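Local coordinates for protein Sso-CP2 metallo-carboxypetidase (Sulfolobus solfataricus, PDB 4MMO) that probably acts as a zinc-dependent carboxypeptidase of the M20 family, trimming peptides from the C-terminal end, at residues A[1-6]-A[112-117]. Sequence-based numbering, arbitrary orientation.
Sequences MDEELY and RLFAIK
Phe114 of helix 102-121 lays its ring against the backbone of Glu4 in the first turn of helix 3-12, a helix-helix contact in the zinc-carrying domain of the M20 peptidase fold, away from the metal site. It exemplifies how an aromatic face can be packed by a CH-pi contact: Glu4 CA stands 3.8 Å from the ring centroid, only 13° off the normal. Glu3 O comes to 3.5 Å from Phe114 CZ, approaching the ring obliquely. Glu4 CG, anti to the carbonyl carbon, also lies over a ring face, 3.7 Å from Phe114 CD1; the side chain, bent at chi2, runs obliquely to the ring, its carboxylate tilted 64° from the ring plane. Glu4 OE2 lies 3.6 Å from Phe114 CD1, but its hydrogen-bond partner is His118, one turn further along Phe114's own helix. Leu38 and Tyr420, from helices 24-39 and 417-433, also touch the ring. Replacing Phe114 by an alanine is likely to open a gap against Glu4 CA and CG and strip both of their aromatic partner. At the margin, the extended Glu3 chain crosses Lys117 at about a right angle, OE1 lying 4.0 Å from Lys117 CE; their charged ends stay beyond salt-bridge range, and Lys117 pairs instead with Asp121. Helix 3-12 is capped by Asp2 at the N-cap position, whose OD1 accepts from Leu5 N at 3.2 Å, met on the syn side, 33° out of the carboxylate plane.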
loop_
_atom_site.group_PDB
_atom_site.type_symbol
_atom_site.label_atom_id
_atom_site.label_comp_id
_atom_site.label_asym_id
_atom_site.label_seq_id
_atom_site.Cartn_x
_atom_site.Cartn_y
_atom_site.Cartn_z
ATOM N N MET A 1 8.271 47.844 -8.803
ATOM C CA MET A 1 7.193 46.841 -8.573
ATOM C C MET A 1 5.874 47.530 -8.241
ATOM O O MET A 1 5.767 48.232 -7.234
ATOM C CB MET A 1 7.587 45.898 -7.435
ATOM C CG MET A 1 6.515 44.884 -7.071
ATOM S SD MET A 1 7.058 43.692 -5.833
ATOM C CE MET A 1 8.378 42.853 -6.708
ATOM N N ASP A 2 4.871 47.320 -9.089
ATOM C CA ASP A 2 3.567 47.941 -8.895
ATOM C C ASP A 2 2.717 47.158 -7.898
ATOM O O ASP A 2 3.087 46.061 -7.478
ATOM C CB ASP A 2 2.826 48.091 -10.233
ATOM C CG ASP A 2 2.666 46.774 -10.976
ATOM O OD1 ASP A 2 2.895 45.701 -10.380
ATOM O OD2 ASP A 2 2.298 46.814 -12.169
ATOM N N GLU A 3 1.576 47.730 -7.531
ATOM C CA GLU A 3 0.690 47.136 -6.540
ATOM C C GLU A 3 0.184 45.753 -6.956
ATOM O O GLU A 3 -0.051 44.894 -6.107
ATOM C CB GLU A 3 -0.497 48.065 -6.283
ATOM C CG GLU A 3 -1.351 47.666 -5.090
ATOM C CD GLU A 3 -2.543 48.583 -4.893
ATOM O OE1 GLU A 3 -2.896 49.320 -5.840
ATOM O OE2 GLU A 3 -3.127 48.571 -3.790
ATOM N N GLU A 4 0.010 45.546 -8.258
ATOM C CA GLU A 4 -0.501 44.276 -8.773
ATOM C C GLU A 4 0.429 43.126 -8.406
ATOM O O GLU A 4 -0.009 42.075 -7.937
ATOM C CB GLU A 4 -0.662 44.327 -10.297
ATOM C CG GLU A 4 -1.836 45.166 -10.792
ATOM C CD GLU A 4 -1.638 46.659 -10.592
ATOM O OE1 GLU A 4 -0.475 47.120 -10.610
ATOM O OE2 GLU A 4 -2.649 47.374 -10.420
ATOM N N LEU A 5 1.719 43.331 -8.629
ATOM C CA LEU A 5 2.698 42.293 -8.368
ATOM C C LEU A 5 2.952 42.163 -6.870
ATOM O O LEU A 5 2.987 41.056 -6.334
ATOM C CB LEU A 5 4.000 42.594 -9.107
ATOM C CG LEU A 5 5.119 41.569 -8.924
ATOM C CD1 LEU A 5 4.661 40.183 -9.343
ATOM C CD2 LEU A 5 6.353 41.977 -9.713
ATOM N N TYR A 6 3.112 43.297 -6.197
ATOM C CA TYR A 6 3.418 43.303 -4.772
ATOM C C TYR A 6 2.348 42.577 -3.968
ATOM O O TYR A 6 2.662 41.786 -3.076
ATOM C CB TYR A 6 3.562 44.737 -4.255
ATOM C CG TYR A 6 3.554 44.844 -2.745
ATOM C CD1 TYR A 6 4.705 44.600 -2.004
ATOM C CD2 TYR A 6 2.396 45.187 -2.060
ATOM C CE1 TYR A 6 4.700 44.695 -0.624
ATOM C CE2 TYR A 6 2.382 45.282 -0.680
ATOM C CZ TYR A 6 3.537 45.035 0.032
ATOM O OH TYR A 6 3.527 45.131 1.405
ATOM N N ARG A 112 -7.861 38.563 -11.421
ATOM C CA ARG A 112 -9.260 38.929 -11.600
ATOM C C ARG A 112 -9.645 40.106 -10.711
ATOM O O ARG A 112 -10.377 40.998 -11.139
ATOM C CB ARG A 112 -10.167 37.737 -11.298
ATOM C CG ARG A 112 -10.037 36.596 -12.287
ATOM C CD ARG A 112 -10.930 35.435 -11.901
ATOM N NE ARG A 112 -10.908 34.375 -12.904
ATOM C CZ ARG A 112 -11.577 33.231 -12.800
ATOM N NH1 ARG A 112 -12.323 32.988 -11.732
ATOM N NH2 ARG A 112 -11.494 32.325 -13.763
ATOM N N LEU A 113 -9.146 40.104 -9.478
ATOM C CA LEU A 113 -9.432 41.176 -8.524
ATOM C C LEU A 113 -8.906 42.519 -9.014
ATOM O O LEU A 113 -9.578 43.540 -8.892
ATOM C CB LEU A 113 -8.805 40.870 -7.160
ATOM C CG LEU A 113 -9.705 40.323 -6.054
ATOM C CD1 LEU A 113 -8.876 40.072 -4.801
ATOM C CD2 LEU A 113 -10.849 41.270 -5.738
ATOM N N PHE A 114 -7.693 42.515 -9.555
ATOM C CA PHE A 114 -7.081 43.745 -10.023
ATOM C C PHE A 114 -7.723 44.229 -11.329
ATOM O O PHE A 114 -7.765 45.429 -11.587
ATOM C CB PHE A 114 -5.568 43.578 -10.161
ATOM C CG PHE A 114 -4.823 43.816 -8.875
ATOM C CD1 PHE A 114 -4.623 45.105 -8.410
ATOM C CD2 PHE A 114 -4.348 42.754 -8.120
ATOM C CE1 PHE A 114 -3.954 45.334 -7.224
ATOM C CE2 PHE A 114 -3.675 42.978 -6.932
ATOM C CZ PHE A 114 -3.479 44.269 -6.484
ATOM N N ALA A 115 -8.242 43.304 -12.132
ATOM C CA ALA A 115 -8.997 43.683 -13.325
ATOM C C ALA A 115 -10.248 44.450 -12.916
ATOM O O ALA A 115 -10.542 45.511 -13.463
ATOM C CB ALA A 115 -9.372 42.457 -14.141
ATOM N N ILE A 116 -10.976 43.914 -11.940
ATOM C CA ILE A 116 -12.198 44.550 -11.464
ATOM C C ILE A 116 -11.882 45.937 -10.923
ATOM O O ILE A 116 -12.619 46.891 -11.171
ATOM C CB ILE A 116 -12.884 43.703 -10.375
ATOM C CG1 ILE A 116 -13.349 42.371 -10.965
ATOM C CG2 ILE A 116 -14.081 44.445 -9.774
ATOM C CD1 ILE A 116 -13.783 41.348 -9.922
ATOM N N LYS A 117 -10.778 46.036 -10.190
ATOM C CA LYS A 117 -10.337 47.301 -9.622
ATOM C C LYS A 117 -10.095 48.337 -10.711
ATOM O O LYS A 117 -10.506 49.490 -10.587
ATOM C CB LYS A 117 -9.043 47.100 -8.837
ATOM C CG LYS A 117 -8.514 48.361 -8.179
ATOM C CD LYS A 117 -7.127 48.140 -7.598
ATOM C CE LYS A 117 -6.798 49.189 -6.552
ATOM N NZ LYS A 117 -7.024 50.575 -7.042
#